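Local coordinates for protein possible HxlR family transcriptional factor (Thermoplasma volcanium, PDB 3DF8) that probably binds DNA as a winged helix-turn-helix transcriptional regulator of the HxlR family, at residues A[31-36]-A[94-99]; A[62-67]-A[73-78]. All coordinates share one frame; numbering follows the deposited sequence. Where two conformers were deposited one is given.

Overall arrangement
From the N terminus the chain passes through the hairpin 3-7/10-14 and helix 21-25 before reaching helix 29-36. Contact 1 closes the longer loop, joining this helix at 31-36 to segment 94-99 of the C-terminal helix 87-108, with 57 residues between. Contact 2 lies wholly inside that loop: helix 57-69, at 62-67, meets strand 73-77; five residues separate the segments, the first two still helical, and the two closures nest without crossing. Their centres are 16 Å apart, yet they touch through helix 29-36, where I32 CG2 lies 3.7 Å from L67 CD1 and L36 CD1 lies 3.6 Å from V73 CG2. Together they tie the C-terminal helix, the helical core and the wing hairpin.

Contact 1. Residues A[31-36]-A[94-99]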
ATOM      1  N   LEU A  31      -0.964  -8.132   2.113  1.00 29.49           N
ATOM      2  CA  LEU A  31      -1.789  -9.268   2.563  1.00 29.99           C
ATOM      3  C   LEU A  31      -1.005 -10.174   3.522  1.00 30.67           C
ATOM      4  O   LEU A  31      -1.605 -10.692   4.477  1.00 29.61           O
ATOM      5  CB  LEU A  31      -2.292 -10.060   1.389  1.00 28.61           C
ATOM      6  CG  LEU A  31      -3.364  -9.357   0.536  1.00 27.57           C
ATOM      7  CD1 LEU A  31      -3.634 -10.225  -0.716  1.00 29.53           C
ATOM      8  CD2 LEU A  31      -4.602  -9.009   1.363  1.00 32.58           C
ATOM      9  N   ILE A  32       0.288 -10.400   3.262  1.00 29.61           N
ATOM     10  CA  ILE A  32       1.118 -11.225   4.186  1.00 29.63           C
ATOM     11  C   ILE A  32       1.167 -10.540   5.575  1.00 29.77           C
ATOM     12  O   ILE A  32       0.932 -11.186   6.616  1.00 31.22           O
ATOM     13  CB  ILE A  32       2.515 -11.455   3.626  1.00 30.11           C
ATOM     14  CG1 ILE A  32       2.424 -12.384   2.385  1.00 28.44           C
ATOM     15  CG2 ILE A  32       3.416 -12.055   4.717  1.00 28.91           C
ATOM     16  CD1 ILE A  32       3.682 -12.394   1.425  1.00 31.16           C
ATOM     17  N   ILE A  33       1.504  -9.254   5.599  1.00 29.65           N
ATOM     18  CA  ILE A  33       1.485  -8.494   6.866  1.00 29.78           C
ATOM     19  C   ILE A  33       0.141  -8.595   7.567  1.00 30.83           C
ATOM     20  O   ILE A  33       0.084  -8.796   8.766  1.00 31.62           O
ATOM     21  CB  ILE A  33       1.905  -7.012   6.654  1.00 29.54           C
ATOM     22  CG1 ILE A  33       3.371  -6.982   6.157  1.00 30.49           C
ATOM     23  CG2 ILE A  33       1.614  -6.123   7.904  1.00 28.42           C
ATOM     24  CD1 ILE A  33       3.855  -5.600   5.635  1.00 31.56           C
ATOM     25  N   SER A  34      -0.939  -8.449   6.802  1.00 30.02           N
ATOM     26  CA  SER A  34      -2.286  -8.520   7.389  1.00 29.45           C
ATOM     27  C   SER A  34      -2.592  -9.901   7.996  1.00 28.34           C
ATOM     28  O   SER A  34      -3.095 -10.014   9.149  1.00 29.92           O
ATOM     29  CB  SER A  34      -3.293  -8.182   6.303  1.00 29.54           C
ATOM     30  OG  SER A  34      -3.022  -6.888   5.759  1.00 33.14           O
ATOM     31  N   VAL A  35      -2.305 -10.963   7.261  1.00 29.48           N
ATOM     32  CA  VAL A  35      -2.684 -12.289   7.779  0.50 29.47           C
ATOM     33  C   VAL A  35      -1.798 -12.676   8.968  1.00 29.83           C
ATOM     34  O   VAL A  35      -2.241 -13.392   9.845  1.00 29.45           O
ATOM     35  CB  VAL A  35      -2.769 -13.410   6.692  0.50 29.52           C
ATOM     36  CG1 VAL A  35      -3.863 -13.093   5.671  0.50 29.61           C
ATOM     37  CG2 VAL A  35      -1.402 -13.672   6.012  0.50 29.25           C
ATOM     38  N   LEU A  36      -0.548 -12.189   8.997  1.00 29.61           N
ATOM     39  CA  LEU A  36       0.351 -12.536  10.117  1.00 31.83           C
ATOM     40  C   LEU A  36      -0.167 -12.011  11.455  1.00 32.62           C
ATOM     41  O   LEU A  36       0.207 -12.491  12.556  1.00 33.33           O
ATOM     42  CB  LEU A  36       1.792 -12.082   9.826  1.00 31.76           C
ATOM     43  CG  LEU A  36       2.635 -13.027   8.980  1.00 34.33           C
ATOM     44  CD1 LEU A  36       3.941 -12.399   8.559  1.00 33.48           C
ATOM     45  CD2 LEU A  36       2.876 -14.379   9.700  1.00 33.15           C
ATOM     46  N   ASN A  94      -0.983  -2.024  11.749  1.00 28.92           N
ATOM     47  CA  ASN A  94      -1.914  -1.068  12.395  1.00 29.99           C
ATOM     48  C   ASN A  94      -2.308   0.067  11.427  1.00 32.12           C
ATOM     49  O   ASN A  94      -3.477   0.430  11.353  1.00 31.33           O
ATOM     50  CB  ASN A  94      -1.338  -0.472  13.695  1.00 30.37           C
ATOM     51  CG  ASN A  94      -1.348  -1.465  14.845  1.00 32.67           C
ATOM     52  OD1 ASN A  94      -2.025  -2.501  14.783  1.00 32.25           O
ATOM     53  ND2 ASN A  94      -0.573  -1.168  15.896  1.00 32.87           N
ATOM     54  N   SER A  95      -1.340   0.610  10.692  1.00 32.21           N
ATOM     55  CA  SER A  95      -1.646   1.660   9.710  0.50 33.67           C
ATOM     56  C   SER A  95      -2.258   1.127   8.430  1.00 33.56           C
ATOM     57  O   SER A  95      -2.930   1.857   7.712  1.00 35.19           O
ATOM     58  CB  SER A  95      -0.415   2.505   9.392  0.50 33.85           C
ATOM     59  OG  SER A  95       0.224   2.905  10.577  0.50 34.68           O
ATOM     60  N   LEU A  96      -2.050  -0.155   8.144  1.00 32.37           N
ATOM     61  CA  LEU A  96      -2.567  -0.760   6.951  1.00 32.67           C
ATOM     62  C   LEU A  96      -4.052  -1.043   7.008  1.00 30.83           C
ATOM     63  O   LEU A  96      -4.726  -0.903   5.986  1.00 30.82           O
ATOM     64  CB  LEU A  96      -1.822  -2.078   6.705  1.00 33.56           C
ATOM     65  CG  LEU A  96      -1.635  -2.740   5.372  1.00 38.72           C
ATOM     66  CD1 LEU A  96      -1.234  -1.698   4.280  1.00 35.81           C
ATOM     67  CD2 LEU A  96      -0.558  -3.868   5.529  1.00 34.93           C
HETATM   68  N   MSE A  97      -4.573  -1.439   8.179  1.00 30.72           N
HETATM   69  CA  MSE A  97      -5.952  -1.967   8.237  1.00 30.72           C
HETATM   70  C   MSE A  97      -7.023  -0.959   7.775  1.00 29.84           C
HETATM   71  O   MSE A  97      -7.920  -1.349   7.042  1.00 30.74           O
HETATM   72  CB  MSE A  97      -6.276  -2.608   9.588  1.00 31.52           C
HETATM   73  CG  MSE A  97      -5.392  -3.816   9.949  1.00 34.65           C
HETATM   74 SE   MSE A  97      -4.892  -5.043   8.466  0.70 44.93          SE
HETATM   75  CE  MSE A  97      -6.610  -5.752   8.166  1.00 41.24           C
ATOM     76  N   PRO A  98      -6.934   0.326   8.177  1.00 29.05           N
ATOM     77  CA  PRO A  98      -7.965   1.236   7.646  1.00 29.62           C
ATOM     78  C   PRO A  98      -7.944   1.386   6.125  1.00 29.38           C
ATOM     79  O   PRO A  98      -9.016   1.538   5.491  1.00 28.71           O
ATOM     80  CB  PRO A  98      -7.673   2.563   8.377  1.00 27.95           C
ATOM     81  CG  PRO A  98      -6.904   2.153   9.642  1.00 29.52           C
ATOM     82  CD  PRO A  98      -6.025   1.021   9.108  1.00 28.86           C
ATOM     83  N   LEU A  99      -6.755   1.287   5.531  1.00 29.20           N
ATOM     84  CA  LEU A  99      -6.601   1.354   4.086  1.00 29.63           C
ATOM     85  C   LEU A  99      -7.253   0.128   3.449  1.00 28.97           C
ATOM     86  O   LEU A  99      -8.069   0.271   2.515  1.00 29.73           O
ATOM     87  CB  LEU A  99      -5.133   1.423   3.711  1.00 29.90           C
ATOM     88  CG  LEU A  99      -4.875   1.436   2.222  1.00 31.39           C
ATOM     89  CD1 LEU A  99      -5.484   2.684   1.511  1.00 30.66           C
ATOM     90  CD2 LEU A  99      -3.387   1.337   2.034  1.00 31.76           C
TER
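S34 and I33 on helix 29-36 meet L96 and the selenomethionine M97 on helix 87-108, joining the helix-turn-helix core of this HxlR-like domain to its long C-terminal helix. The segment axes come no closer than 10.1 Å and cross at -108°, which limits the contact to a few side chains and 148 Å² of buried surface. These four residues form one buried row. The CG2 branch of I33 meets CD2 of L96 at 3.9 Å, the two side chains crossing at about a right angle. L96 has CG anti to its backbone N (chi1 -154°), and its CD2 methyl ends between I33 and S34. Through CD1, at the end of its other branch, I33 packs on L67 of helix 57-69.

M97 bends at chi2 and chi3, bringing its selenium nearer to helix 29-36 than the direction of its CB would suggest. Y7 and L5 of the second subunit cover M97 and S34, respectively. Solvent is met instead on the rest of segment 94-99, where N94 is exposed and S95 and P98 are partly exposed. No hydrogen bond joins the two segments themselves, but R93 NE, just before 94-99 on helix 87-108, bonds to S34 O. The hydroxyl of S34 bonds to the carbonyl of M30 in its own helix, while across the contact S34 OG meets M97 SE at 3.8 Å.

Contact 2. Residues A[62-67]-A[73-78]; sequences RRIKDL and VERRSG
V73 sets CG2 anti to its carbonyl carbon and beside the backbone N, with CG1 anti to that N (chi1 168°). This rotation puts the V73 CG2 methyl against the base of the leucine, 3.7 Å from L67 CB. L67 has CG beside its own N (chi1 -74°), which governs where its outer branch lies, CD1 coming 4.1 Å from V73 CG2. The backbones are joined at the same place: V73 N donates to L67 O over 3.3 Å, with an N-H...O angle of 144°. The bond is long and bent, and its donor sits well above the carbonyl plane, not on a lone pair.

Two residues along the strand, R75 reaches back toward the helix, its chain bent at chi3. Its NH1 lies 4.0 Å from I64 CG2, the guanidinium oblique to that methyl and the two side chains crossing at about a right angle. A weak hydrogen bond from R75 NE to the hydroxyl of Y83 on the neighbouring strand ties the arginine to the hairpin, and I64 also packs on Y83. This end is more open, R75 being exposed, whereas L67 and V73 are buried and lean on I32 and L36 of helix 29-36, respectively. Helix 57-69, probably the recognition helix, running through a short connection into antiparallel strands 73-77 and 81-85, is the helix-to-wing junction characteristic of winged helix-turn-helix domains.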
ATOM      1  N   ARG A  62       9.804 -15.671  -0.812  1.00 28.63           N
ATOM      2  CA  ARG A  62      10.606 -14.505  -1.223  0.50 29.99           C
ATOM      3  C   ARG A  62      10.162 -13.268  -0.450  1.00 29.34           C
ATOM      4  O   ARG A  62      10.997 -12.484   0.018  1.00 29.15           O
ATOM      5  CB  ARG A  62      10.518 -14.254  -2.737  0.50 29.81           C
ATOM      6  CG  ARG A  62      11.471 -13.160  -3.233  0.50 31.40           C
ATOM      7  CD  ARG A  62      11.389 -12.897  -4.740  0.50 31.62           C
ATOM      8  NE  ARG A  62      11.380 -11.461  -5.016  0.50 36.53           N
ATOM      9  CZ  ARG A  62      11.573 -10.888  -6.201  0.50 36.11           C
ATOM     10  NH1 ARG A  62      11.830 -11.615  -7.288  0.50 37.63           N
ATOM     11  NH2 ARG A  62      11.511  -9.564  -6.291  0.50 37.15           N
ATOM     12  N   ARG A  63       8.844 -13.100  -0.299  1.00 28.62           N
ATOM     13  CA  ARG A  63       8.340 -11.939   0.455  1.00 29.17           C
ATOM     14  C   ARG A  63       8.644 -12.014   1.959  1.00 28.84           C
ATOM     15  O   ARG A  63       9.027 -11.009   2.585  1.00 28.65           O
ATOM     16  CB  ARG A  63       6.823 -11.744   0.280  1.00 29.44           C
ATOM     17  CG  ARG A  63       6.377 -11.432  -1.113  1.00 30.90           C
ATOM     18  CD  ARG A  63       6.797 -10.078  -1.643  1.00 33.16           C
ATOM     19  NE  ARG A  63       6.000  -9.896  -2.837  1.00 37.27           N
ATOM     20  CZ  ARG A  63       6.393 -10.311  -4.045  1.00 37.04           C
ATOM     21  NH1 ARG A  63       7.619 -10.830  -4.209  1.00 37.29           N
ATOM     22  NH2 ARG A  63       5.591 -10.178  -5.084  1.00 36.96           N
ATOM     23  N   ILE A  64       8.548 -13.224   2.509  1.00 29.26           N
ATOM     24  CA  ILE A  64       8.886 -13.452   3.905  1.00 30.51           C
ATOM     25  C   ILE A  64      10.365 -13.095   4.116  1.00 30.34           C
ATOM     26  O   ILE A  64      10.683 -12.428   5.093  1.00 30.98           O
ATOM     27  CB  ILE A  64       8.542 -14.899   4.337  1.00 30.62           C
ATOM     28  CG1 ILE A  64       7.016 -14.958   4.581  1.00 30.31           C
ATOM     29  CG2 ILE A  64       9.345 -15.290   5.612  1.00 31.48           C
ATOM     30  CD1 ILE A  64       6.517 -16.314   5.141  1.00 32.83           C
ATOM     31  N   LYS A  65      11.246 -13.508   3.214  1.00 30.75           N
ATOM     32  CA  LYS A  65      12.669 -13.190   3.393  1.00 30.94           C
ATOM     33  C   LYS A  65      12.857 -11.663   3.393  1.00 30.64           C
ATOM     34  O   LYS A  65      13.625 -11.130   4.210  1.00 30.81           O
ATOM     35  CB  LYS A  65      13.491 -13.802   2.282  1.00 31.13           C
ATOM     36  CG  LYS A  65      14.937 -13.390   2.334  1.00 33.76           C
ATOM     37  CD  LYS A  65      15.691 -13.895   1.135  1.00 38.55           C
ATOM     38  CE  LYS A  65      17.026 -13.165   1.046  1.00 40.18           C
ATOM     39  NZ  LYS A  65      17.761 -13.334   2.331  1.00 43.76           N
ATOM     40  N   ASP A  66      12.156 -10.969   2.493  1.00 29.42           N
ATOM     41  CA  ASP A  66      12.384  -9.531   2.353  1.00 29.50           C
ATOM     42  C   ASP A  66      11.827  -8.893   3.617  1.00 28.62           C
ATOM     43  O   ASP A  66      12.374  -7.897   4.106  1.00 28.98           O
ATOM     44  CB  ASP A  66      11.663  -8.943   1.135  1.00 30.07           C
ATOM     45  CG  ASP A  66      12.295  -9.326  -0.182  1.00 34.15           C
ATOM     46  OD1 ASP A  66      13.496  -9.690  -0.207  1.00 36.32           O
ATOM     47  OD2 ASP A  66      11.547  -9.212  -1.189  1.00 37.95           O
ATOM     48  N   LEU A  67      10.715  -9.451   4.102  1.00 28.40           N
ATOM     49  CA  LEU A  67      10.104  -8.915   5.325  1.00 26.03           C
ATOM     50  C   LEU A  67      10.964  -9.119   6.574  1.00 27.98           C
ATOM     51  O   LEU A  67      11.007  -8.252   7.460  1.00 28.27           O
ATOM     52  CB  LEU A  67       8.678  -9.462   5.548  1.00 27.42           C
ATOM     53  CG  LEU A  67       7.602  -8.892   4.626  1.00 26.45           C
ATOM     54  CD1 LEU A  67       6.349  -9.855   4.623  1.00 26.39           C
ATOM     55  CD2 LEU A  67       7.195  -7.460   4.890  1.00 28.59           C
ATOM     56  N   VAL A  73       9.135  -8.934  10.065  1.00 29.25           N
ATOM     57  CA  VAL A  73       8.699 -10.335  10.372  1.00 28.03           C
ATOM     58  C   VAL A  73       9.891 -11.091  10.962  1.00 28.87           C
ATOM     59  O   VAL A  73      11.039 -10.776  10.667  1.00 28.62           O
ATOM     60  CB  VAL A  73       8.208 -10.995   9.081  1.00 28.54           C
ATOM     61  CG1 VAL A  73       8.015 -12.543   9.204  1.00 29.42           C
ATOM     62  CG2 VAL A  73       6.898 -10.336   8.644  1.00 28.41           C
ATOM     63  N   GLU A  74       9.612 -12.053  11.840  1.00 28.71           N
ATOM     64  CA  GLU A  74      10.666 -12.964  12.285  1.00 29.45           C
ATOM     65  C   GLU A  74      10.167 -14.398  12.189  1.00 31.15           C
ATOM     66  O   GLU A  74       8.935 -14.668  12.306  1.00 29.70           O
ATOM     67  CB  GLU A  74      11.128 -12.617  13.706  1.00 30.64           C
ATOM     68  CG  GLU A  74      10.002 -12.372  14.675  1.00 35.69           C
ATOM     69  CD  GLU A  74       9.599 -13.601  15.483  1.00 43.35           C
ATOM     70  OE1 GLU A  74       8.789 -13.427  16.415  1.00 42.21           O
ATOM     71  OE2 GLU A  74      10.104 -14.723  15.197  1.00 46.17           O
ATOM     72  N   ARG A  75      11.121 -15.305  11.928  1.00 29.67           N
ATOM     73  CA  ARG A  75      10.863 -16.755  11.879  1.00 30.13           C
ATOM     74  C   ARG A  75      11.359 -17.374  13.197  1.00 30.14           C
ATOM     75  O   ARG A  75      12.460 -17.057  13.653  1.00 30.30           O
ATOM     76  CB  ARG A  75      11.599 -17.381  10.685  1.00 31.80           C
ATOM     77  CG  ARG A  75      11.528 -18.923  10.617  1.00 31.36           C
ATOM     78  CD  ARG A  75      12.555 -19.524   9.563  1.00 32.95           C
ATOM     79  NE  ARG A  75      12.178 -19.056   8.267  1.00 37.99           N
ATOM     80  CZ  ARG A  75      12.856 -18.151   7.572  1.00 41.51           C
ATOM     81  NH1 ARG A  75      12.385 -17.760   6.389  1.00 38.82           N
ATOM     82  NH2 ARG A  75      13.975 -17.628   8.075  1.00 42.15           N
ATOM     83  N   ARG A  76      10.525 -18.213  13.819  1.00 28.92           N
ATOM     84  CA  ARG A  76      11.004 -19.000  14.941  1.00 29.77           C
ATOM     85  C   ARG A  76      11.190 -20.438  14.506  1.00 28.36           C
ATOM     86  O   ARG A  76      10.223 -21.029  14.073  1.00 28.53           O
ATOM     87  CB  ARG A  76       9.954 -18.982  16.053  1.00 30.56           C
ATOM     88  CG  ARG A  76      10.401 -19.712  17.315  1.00 32.27           C
ATOM     89  CD  ARG A  76       9.268 -19.743  18.354  1.00 31.81           C
ATOM     90  NE  ARG A  76       9.666 -20.427  19.582  1.00 35.20           N
ATOM     91  CZ  ARG A  76       9.556 -21.744  19.781  1.00 36.59           C
ATOM     92  NH1 ARG A  76       9.021 -22.524  18.837  1.00 38.21           N
ATOM     93  NH2 ARG A  76       9.963 -22.289  20.930  1.00 33.02           N
ATOM     94  N   SER A  77      12.387 -21.006  14.649  1.00 28.58           N
ATOM     95  CA  SER A  77      12.588 -22.406  14.358  1.00 28.95           C
ATOM     96  C   SER A  77      12.600 -23.142  15.681  1.00 28.76           C
ATOM     97  O   SER A  77      13.555 -23.014  16.468  1.00 28.16           O
ATOM     98  CB  SER A  77      13.928 -22.686  13.638  1.00 30.53           C
ATOM     99  OG  SER A  77      14.116 -21.879  12.492  1.00 35.64           O
ATOM    100  N   GLY A  78      11.509 -23.853  15.951  1.00 29.21           N
ATOM    101  CA  GLY A  78      11.387 -24.693  17.138  1.00 28.28           C
ATOM    102  C   GLY A  78      11.102 -26.120  16.669  1.00 29.02           C
ATOM    103  O   GLY A  78      11.623 -26.568  15.656  1.00 28.84           O
TER